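Long-range contacts in putative amidohydrolase/peptidase (Burkholderia cenocepacia, PDB 4WJB), which probably hydrolyses carbon-nitrogen bonds other than peptide bonds, as a zinc-dependent amidohydrolase of the peptidase M20 family: residues P90-S95 with H197-L202; V155-Y160 with A377-T382; A222-R227 with D364-A369. All coordinates share one frame; numbering follows the deposited sequence.

Interaction 1. Residues P90-S95 with H197-L202. With EDO (1,2-ethanediol), chain J; EDO (1,2-ethanediol), chain K.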
loop_
_atom_site.group_PDB
_atom_site.type_symbol
_atom_site.label_atom_id
_atom_site.label_comp_id
_atom_site.label_asym_id
_atom_site.label_seq_id
_atom_site.Cartn_x
_atom_site.Cartn_y
_atom_site.Cartn_z
ATOM N N PRO A 90 -16.730 -20.163 44.578
ATOM C CA PRO A 90 -15.284 -20.375 44.549
ATOM C C PRO A 90 -14.496 -19.147 44.120
ATOM O O PRO A 90 -15.027 -18.245 43.459
ATOM C CB PRO A 90 -15.125 -21.488 43.514
ATOM C CG PRO A 90 -16.242 -21.226 42.556
ATOM C CD PRO A 90 -17.399 -20.798 43.431
ATOM N N VAL A 91 -13.227 -19.120 44.510
ATOM C CA VAL A 91 -12.255 -18.256 43.869
ATOM C C VAL A 91 -11.610 -19.076 42.762
ATOM O O VAL A 91 -11.188 -20.209 42.995
ATOM C CB VAL A 91 -11.193 -17.734 44.853
ATOM C CG1 VAL A 91 -10.108 -16.954 44.100
ATOM C CG2 VAL A 91 -11.850 -16.851 45.904
ATOM N N MET A 92 -11.554 -18.516 41.558
ATOM C CA MET A 92 -11.058 -19.249 40.397
ATOM C C MET A 92 -9.799 -18.590 39.850
ATOM O O MET A 92 -9.677 -17.371 39.855
ATOM C CB MET A 92 -12.135 -19.329 39.304
ATOM C CG MET A 92 -11.693 -20.053 38.022
ATOM S SD MET A 92 -13.046 -20.425 36.870
ATOM C CE MET A 92 -13.711 -18.784 36.573
ATOM N N THR A 93 -8.855 -19.406 39.398
ATOM C CA THR A 93 -7.668 -18.884 38.746
ATOM C C THR A 93 -7.204 -19.869 37.691
ATOM O O THR A 93 -7.442 -21.064 37.800
ATOM C CB THR A 93 -6.527 -18.599 39.750
ATOM O OG1 THR A 93 -5.463 -17.910 39.083
ATOM C CG2 THR A 93 -5.993 -19.886 40.366
ATOM N N GLY A 94 -6.562 -19.365 36.648
ATOM C CA GLY A 94 -6.080 -20.244 35.607
ATOM C C GLY A 94 -6.011 -19.537 34.277
ATOM O O GLY A 94 -6.150 -18.314 34.195
ATOM N N SER A 95 -5.812 -20.318 33.227
ATOM C CA SER A 95 -5.542 -19.761 31.916
ATOM C C SER A 95 -5.721 -20.869 30.892
ATOM O O SER A 95 -6.540 -21.770 31.085
ATOM C CB SER A 95 -4.131 -19.167 31.877
ATOM O OG SER A 95 -3.901 -18.411 30.702
ATOM N N HIS A 197 -16.995 -16.259 43.162
ATOM C CA HIS A 197 -16.693 -15.177 44.095
ATOM C C HIS A 197 -15.738 -14.160 43.480
ATOM O O HIS A 197 -15.972 -12.954 43.544
ATOM C CB HIS A 197 -16.099 -15.728 45.397
ATOM C CG HIS A 197 -15.752 -14.665 46.392
ATOM N ND1 HIS A 197 -16.707 -13.918 47.049
ATOM C CD2 HIS A 197 -14.553 -14.203 46.820
ATOM C CE1 HIS A 197 -16.111 -13.052 47.850
ATOM N NE2 HIS A 197 -14.804 -13.204 47.730
ATOM N N ALA A 198 -14.659 -14.659 42.888
ATOM C CA ALA A 198 -13.687 -13.814 42.213
ATOM C C ALA A 198 -12.852 -14.668 41.277
ATOM O O ALA A 198 -12.748 -15.886 41.460
ATOM C CB ALA A 198 -12.795 -13.090 43.218
ATOM N N ALA A 199 -12.269 -14.030 40.267
ATOM C CA ALA A 199 -11.405 -14.729 39.331
ATOM C C ALA A 199 -10.126 -13.940 39.101
ATOM O O ALA A 199 -10.146 -12.714 39.037
ATOM C CB ALA A 199 -12.124 -14.978 38.015
ATOM N N TYR A 200 -9.017 -14.657 38.986
ATOM C CA TYR A 200 -7.723 -14.046 38.714
ATOM C C TYR A 200 -6.985 -14.826 37.645
ATOM O O TYR A 200 -6.919 -16.044 37.721
ATOM C CB TYR A 200 -6.874 -13.996 39.980
ATOM C CG TYR A 200 -7.441 -13.131 41.071
ATOM C CD1 TYR A 200 -7.231 -11.761 41.069
ATOM C CD2 TYR A 200 -8.178 -13.684 42.111
ATOM C CE1 TYR A 200 -7.745 -10.958 42.071
ATOM C CE2 TYR A 200 -8.693 -12.890 43.119
ATOM C CZ TYR A 200 -8.476 -11.535 43.095
ATOM O OH TYR A 200 -8.992 -10.746 44.092
ATOM N N GLU A 201 -6.424 -14.132 36.658
ATOM C CA GLU A 201 -5.579 -14.790 35.665
ATOM C C GLU A 201 -4.180 -14.181 35.652
ATOM O O GLU A 201 -4.008 -12.975 35.472
ATOM C CB GLU A 201 -6.198 -14.714 34.259
ATOM C CG GLU A 201 -5.327 -15.383 33.193
ATOM C CD GLU A 201 -6.039 -15.590 31.864
ATOM O OE1 GLU A 201 -5.395 -16.100 30.919
ATOM O OE2 GLU A 201 -7.233 -15.252 31.759
ATOM N N LEU A 202 -3.187 -15.035 35.851
ATOM C CA LEU A 202 -1.782 -14.659 35.768
ATOM C C LEU A 202 -1.286 -14.896 34.341
ATOM O O LEU A 202 -1.516 -15.963 33.793
ATOM C CB LEU A 202 -0.977 -15.477 36.784
ATOM C CG LEU A 202 0.546 -15.412 36.784
ATOM C CD1 LEU A 202 1.031 -14.011 37.125
ATOM C CD2 LEU A 202 1.100 -16.439 37.764
HETATM C C1 EDO J . -9.298 -16.455 35.404
HETATM O O1 EDO J . -9.846 -17.732 35.731
HETATM C C2 EDO J . -9.515 -16.211 33.917
HETATM O O2 EDO J . -8.839 -17.229 33.174
HETATM C C1 EDO K . -13.519 -9.606 45.966
HETATM O O1 EDO K . -14.655 -9.249 45.174
HETATM C C2 EDO K . -12.302 -9.741 45.060
HETATM O O2 EDO K . -11.369 -10.640 45.666
HETATM O O HOH W 1 -3.706 -17.905 36.798
HETATM O O HOH W 2 -1.149 -17.438 31.557
#
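H197 opens the pairing with P90 and V91: its backbone N gives a bent hydrogen bond (140° at the hydrogen) to P90 O, while its imidazole lies alongside V91, pointing the same way. V91 CG2 sits at the ring edge, 3.9 Å from H197 CD2, and the polar end of the ring is held by E423, which bonds to NE2. A198 O then accepts from M92 N at 2.9 Å, with V91 CA as a weaker CH...O neighbour. A199 shares a face with M92, whose chain bends at chi3 (58°) and leaves CE 4.4 Å from A199 CB. This parallel register belongs to the sheet of the M20 catalytic domain; both strands run on to zinc ligands, H96 and H203. Y200 N bonds to M92 O, and its ring lies on the V91 and T93 face, with V91 CG1 at its edge and helices 345-357 and 403-421 packed against it; its OH bonds to an ethanediol. Y200 O is gripped from well above its carbonyl plane by T93 OG1 at 2.7 Å, the hydroxyl standing anti to the backbone N. E201 reaches out extended beyond CG: S95 OG donates to OE1 over 2.8 Å, from above the carboxylate plane, while OE2 accepts from A373 N and lies 2.9 Å from O2 of a second ethanediol. At L202 water takes over, one molecule accepting from L202 N and donating to T93 OG1, another donating to both L202 O and S95 OG.

Interaction 2. Residues V155-Y160 with A377-T382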
loop_
_atom_site.group_PDB
_atom_site.type_symbol
_atom_site.label_atom_id
_atom_site.label_comp_id
_atom_site.label_asym_id
_atom_site.label_seq_id
_atom_site.Cartn_x
_atom_site.Cartn_y
_atom_site.Cartn_z
ATOM N N VAL A 155 -18.192 -19.311 26.049
ATOM C CA VAL A 155 -19.395 -20.064 26.405
ATOM C C VAL A 155 -19.644 -19.977 27.912
ATOM O O VAL A 155 -20.775 -19.799 28.361
ATOM C CB VAL A 155 -19.293 -21.546 25.994
ATOM C CG1 VAL A 155 -20.567 -22.295 26.383
ATOM C CG2 VAL A 155 -19.041 -21.671 24.497
ATOM N N PHE A 156 -18.570 -20.085 28.686
ATOM C CA PHE A 156 -18.654 -19.992 30.144
ATOM C C PHE A 156 -19.260 -18.656 30.564
ATOM O O PHE A 156 -19.975 -18.571 31.566
ATOM C CB PHE A 156 -17.259 -20.166 30.764
ATOM C CG PHE A 156 -17.250 -20.205 32.275
ATOM C CD1 PHE A 156 -17.208 -19.032 33.018
ATOM C CD2 PHE A 156 -17.254 -21.420 32.950
ATOM C CE1 PHE A 156 -17.188 -19.070 34.407
ATOM C CE2 PHE A 156 -17.230 -21.464 34.338
ATOM C CZ PHE A 156 -17.201 -20.289 35.064
ATOM N N SER A 157 -18.990 -17.621 29.770
ATOM C CA SER A 157 -19.301 -16.256 30.163
ATOM C C SER A 157 -20.483 -15.649 29.413
ATOM O O SER A 157 -20.784 -14.469 29.583
ATOM C CB SER A 157 -18.066 -15.374 29.970
ATOM O OG SER A 157 -16.948 -15.920 30.656
ATOM N N GLY A 158 -21.154 -16.450 28.588
ATOM C CA GLY A 158 -22.339 -15.985 27.891
ATOM C C GLY A 158 -22.061 -15.278 26.574
ATOM O O GLY A 158 -22.975 -14.755 25.945
ATOM N N VAL A 159 -20.800 -15.252 26.159
ATOM C CA VAL A 159 -20.445 -14.647 24.874
ATOM C C VAL A 159 -20.971 -15.507 23.728
ATOM O O VAL A 159 -21.487 -14.994 22.738
ATOM C CB VAL A 159 -18.922 -14.469 24.722
ATOM C CG1 VAL A 159 -18.587 -13.762 23.394
ATOM C CG2 VAL A 159 -18.362 -13.690 25.900
ATOM N N TYR A 160 -20.847 -16.823 23.877
ATOM C CA TYR A 160 -21.273 -17.755 22.842
ATOM C C TYR A 160 -22.169 -18.836 23.425
ATOM O O TYR A 160 -22.058 -19.172 24.607
ATOM C CB TYR A 160 -20.065 -18.412 22.164
ATOM C CG TYR A 160 -19.066 -17.449 21.562
ATOM C CD1 TYR A 160 -19.407 -16.657 20.470
ATOM C CD2 TYR A 160 -17.772 -17.359 22.058
ATOM C CE1 TYR A 160 -18.491 -15.783 19.905
ATOM C CE2 TYR A 160 -16.847 -16.488 21.499
ATOM C CZ TYR A 160 -17.215 -15.701 20.423
ATOM O OH TYR A 160 -16.303 -14.835 19.860
ATOM N N ALA A 377 -14.760 -11.802 33.137
ATOM C CA ALA A 377 -15.121 -10.564 33.819
ATOM C C ALA A 377 -16.620 -10.255 33.712
ATOM O O ALA A 377 -17.165 -9.533 34.544
ATOM C CB ALA A 377 -14.294 -9.400 33.271
ATOM N N ARG A 378 -17.285 -10.816 32.703
ATOM C CA ARG A 378 -18.728 -10.631 32.533
ATOM C C ARG A 378 -19.572 -11.378 33.564
ATOM O O ARG A 378 -20.715 -10.998 33.823
ATOM C CB ARG A 378 -19.171 -11.083 31.139
ATOM C CG ARG A 378 -18.569 -10.298 29.993
ATOM C CD ARG A 378 -19.237 -10.674 28.684
ATOM N NE ARG A 378 -18.522 -10.107 27.544
ATOM C CZ ARG A 378 -19.001 -10.064 26.308
ATOM N NH1 ARG A 378 -20.210 -10.543 26.041
ATOM N NH2 ARG A 378 -18.271 -9.532 25.340
ATOM N N VAL A 379 -19.029 -12.449 34.133
ATOM C CA VAL A 379 -19.827 -13.301 35.014
ATOM C C VAL A 379 -19.215 -13.479 36.401
ATOM O O VAL A 379 -19.703 -14.280 37.198
ATOM C CB VAL A 379 -20.050 -14.703 34.398
ATOM C CG1 VAL A 379 -20.865 -14.602 33.111
ATOM C CG2 VAL A 379 -18.716 -15.402 34.146
ATOM N N ALA A 380 -18.157 -12.729 36.685
ATOM C CA ALA A 380 -17.478 -12.816 37.974
ATOM C C ALA A 380 -16.592 -11.602 38.181
ATOM O O ALA A 380 -16.056 -11.064 37.214
ATOM C CB ALA A 380 -16.651 -14.083 38.053
ATOM N N PRO A 381 -16.432 -11.168 39.441
ATOM C CA PRO A 381 -15.427 -10.134 39.710
ATOM C C PRO A 381 -14.063 -10.675 39.316
ATOM O O PRO A 381 -13.628 -11.689 39.865
ATOM C CB PRO A 381 -15.531 -9.908 41.225
ATOM C CG PRO A 381 -16.874 -10.489 41.621
ATOM C CD PRO A 381 -17.103 -11.628 40.672
ATOM N N THR A 382 -13.408 -10.029 38.358
ATOM C CA THR A 382 -12.195 -10.592 37.777
ATOM C C THR A 382 -11.057 -9.574 37.779
ATOM O O THR A 382 -11.286 -8.369 37.657
ATOM C CB THR A 382 -12.470 -11.092 36.337
ATOM O OG1 THR A 382 -13.575 -12.007 36.359
ATOM C CG2 THR A 382 -11.254 -11.802 35.748
#
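S157 and V379 bring their CA atoms to 5.7 Å, and no hydrogen bond crosses between the segments; the contact is made by van der Waals packing. On one side helix 151-157 finishes in a Schellman motif, with G158 at positive phi (86°) turning the chain out of the helix; on the other is the loop that leads from helix 372-376 to strand 382-387 of the catalytic domain. V379 of the loop meets the helix end with both methyls. Its CG1 branch comes 3.5 Å from S157 O and also packs against S157 CA. CG2, which occupies the crowded position between its own backbone N and carbonyl carbon, lies 3.9 Å from S157 OG and 4.0 Å from F156 CE1. The F156 ring and the V379 side chain cross obliquely. S157 OG lies in the plane of the F156 ring, at its edge, and its polar partner is A153 O one turn back in the helix. W138 meets F156 edge-to-face, and Y375 of helix 372-376 packs on both S157 and V159. R378, solvent-exposed, makes the other half of the contact. Its chain runs extended from CG to NE, past S157 O, and crosses V159 at about a right angle. V159 contributes both methyls to flat groups: CG1 sits over the centre of the Y160 ring, 3.7 Å above its plane, within the same segment. V159 CG2 covers one face of the R378 guanidinium, displaced toward its rim, and its distance to R378 NH1 and to R378 CZ is the same, 3.7 Å.

Interaction 3. Residues A222-R227 with D364-A369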
loop_
_atom_site.group_PDB
_atom_site.type_symbol
_atom_site.label_atom_id
_atom_site.label_comp_id
_atom_site.label_asym_id
_atom_site.label_seq_id
_atom_site.Cartn_x
_atom_site.Cartn_y
_atom_site.Cartn_z
ATOM N N ALA A 222 -7.684 -3.013 33.102
ATOM C CA ALA A 222 -8.687 -3.149 32.048
ATOM C C ALA A 222 -8.125 -3.826 30.809
ATOM O O ALA A 222 -6.913 -3.861 30.606
ATOM C CB ALA A 222 -9.250 -1.776 31.669
ATOM N N GLY A 223 -9.022 -4.361 29.987
ATOM C CA GLY A 223 -8.687 -4.768 28.634
ATOM C C GLY A 223 -9.163 -3.658 27.712
ATOM O O GLY A 223 -10.146 -2.989 28.018
ATOM N N GLN A 224 -8.468 -3.450 26.598
ATOM C CA GLN A 224 -8.756 -2.331 25.694
ATOM C C GLN A 224 -10.080 -2.443 24.943
ATOM O O GLN A 224 -10.471 -3.529 24.506
ATOM C CB GLN A 224 -7.637 -2.186 24.660
ATOM C CG GLN A 224 -6.339 -1.628 25.195
ATOM C CD GLN A 224 -5.182 -1.907 24.262
ATOM O OE1 GLN A 224 -5.264 -2.789 23.403
ATOM N NE2 GLN A 224 -4.094 -1.166 24.424
ATOM N N GLY A 225 -10.755 -1.309 24.782
ATOM C CA GLY A 225 -11.841 -1.209 23.826
ATOM C C GLY A 225 -11.229 -1.037 22.449
ATOM O O GLY A 225 -10.067 -0.647 22.338
ATOM N N GLN A 226 -11.995 -1.329 21.402
ATOM C CA GLN A 226 -11.500 -1.227 20.032
ATOM C C GLN A 226 -12.548 -0.653 19.089
ATOM O O GLN A 226 -13.731 -0.982 19.193
ATOM C CB GLN A 226 -11.063 -2.596 19.502
ATOM C CG GLN A 226 -10.007 -3.305 20.320
ATOM C CD GLN A 226 -9.644 -4.658 19.743
ATOM O OE1 GLN A 226 -9.504 -4.809 18.528
ATOM N NE2 GLN A 226 -9.491 -5.652 20.611
ATOM N N ARG A 227 -12.103 0.198 18.169
ATOM C CA ARG A 227 -12.924 0.635 17.043
ATOM C C ARG A 227 -12.119 0.487 15.750
ATOM O O ARG A 227 -11.032 1.055 15.626
ATOM C CB ARG A 227 -13.378 2.089 17.211
ATOM C CG ARG A 227 -13.922 2.440 18.586
ATOM C CD ARG A 227 -15.442 2.471 18.622
ATOM N NE ARG A 227 -15.930 2.696 19.981
ATOM C CZ ARG A 227 -16.420 3.847 20.433
ATOM N NH1 ARG A 227 -16.516 4.900 19.634
ATOM N NH2 ARG A 227 -16.832 3.938 21.691
ATOM N N ASP A 364 0.357 0.037 37.290
ATOM C CA ASP A 364 -0.896 -0.217 36.593
ATOM C C ASP A 364 -0.636 -0.381 35.097
ATOM O O ASP A 364 0.224 0.289 34.520
ATOM C CB ASP A 364 -1.897 0.915 36.835
ATOM C CG ASP A 364 -2.496 0.889 38.234
ATOM O OD1 ASP A 364 -1.988 0.150 39.105
ATOM O OD2 ASP A 364 -3.483 1.619 38.461
ATOM N N ILE A 365 -1.382 -1.273 34.464
ATOM C CA ILE A 365 -1.183 -1.527 33.049
ATOM C C ILE A 365 -2.493 -1.980 32.411
ATOM O O ILE A 365 -3.336 -2.593 33.065
ATOM C CB ILE A 365 -0.062 -2.581 32.831
ATOM C CG1 ILE A 365 0.376 -2.633 31.362
ATOM C CG2 ILE A 365 -0.488 -3.957 33.342
ATOM C CD1 ILE A 365 1.609 -3.495 31.134
ATOM N N VAL A 366 -2.674 -1.647 31.138
ATOM C CA VAL A 366 -3.854 -2.076 30.396
ATOM C C VAL A 366 -3.484 -3.232 29.471
ATOM O O VAL A 366 -2.483 -3.161 28.763
ATOM C CB VAL A 366 -4.457 -0.915 29.579
ATOM C CG1 VAL A 366 -5.610 -1.399 28.707
ATOM C CG2 VAL A 366 -4.917 0.208 30.508
ATOM N N SER A 367 -4.275 -4.303 29.486
ATOM C CA SER A 367 -4.024 -5.430 28.589
ATOM C C SER A 367 -4.264 -5.049 27.126
ATOM O O SER A 367 -5.321 -4.515 26.779
ATOM C CB SER A 367 -4.901 -6.624 28.957
ATOM O OG SER A 367 -4.643 -7.703 28.076
ATOM N N GLY A 368 -3.278 -5.329 26.278
ATOM C CA GLY A 368 -3.350 -4.982 24.869
ATOM C C GLY A 368 -3.765 -6.164 24.012
ATOM O O GLY A 368 -3.828 -6.066 22.790
ATOM N N ALA A 369 -4.037 -7.291 24.663
ATOM C CA ALA A 369 -4.496 -8.482 23.962
ATOM C C ALA A 369 -5.646 -9.115 24.728
ATOM O O ALA A 369 -5.768 -8.930 25.940
ATOM C CB ALA A 369 -3.360 -9.478 23.791
HETATM O O HOH W 3 -6.559 -4.950 22.444
#
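A222 O accepts a hydrogen bond from S367 N at 2.9 Å. The return bond, Q224 N to S367 O, is the weaker of the two, at 3.3 Å, so S367 both gives and takes through its backbone. V366 CG1 also rests against A222 O at 3.4 Å and lies 3.6 Å from Q224 CG. G223 lies opposite S367 in a parallel register, and its backbone bonds to V341 as well. The parallel strands meet where strand 217-234 leaves the catalytic domain for the dimerisation domain, as in other two-domain M20 enzymes. Q224 is satisfied at both ends of its amide: NE2 donates to G241 O of the second subunit, while OE1 accepts from a water at 2.7 Å, which also gives a weak bond to G368 O. The same OE1 rests 3.3 Å from G368 CA. S367 OG, anti to its backbone N, turns along its own chain and donates to A369 O over 2.7 Å, in the carbonyl plane and on a lone pair.

Interactions 1 and 2 touch directly: A199 N lies 2.7 Å from P381 O, a probable hydrogen bond that places strand 198-204 beside the start of strand 382-387; their centres are 12 Å apart. Interaction 3 stays apart, its centre about 19 Å from that of interaction 1 and about 17 Å from that of interaction 2, though helix 372-376 connects D364-A369 to A377-T382 in sequence. Interactions 1 and 3 lie near the zinc site of H96, D107 and H203 at unequal range: the side chain of S95 is about 5 Å from the zinc ion, that of S367 about 9 Å. In interaction 2 the S157 side chain is about 11 Å from that of E141, a zinc-binding residue of this protein, without zinc in this chain.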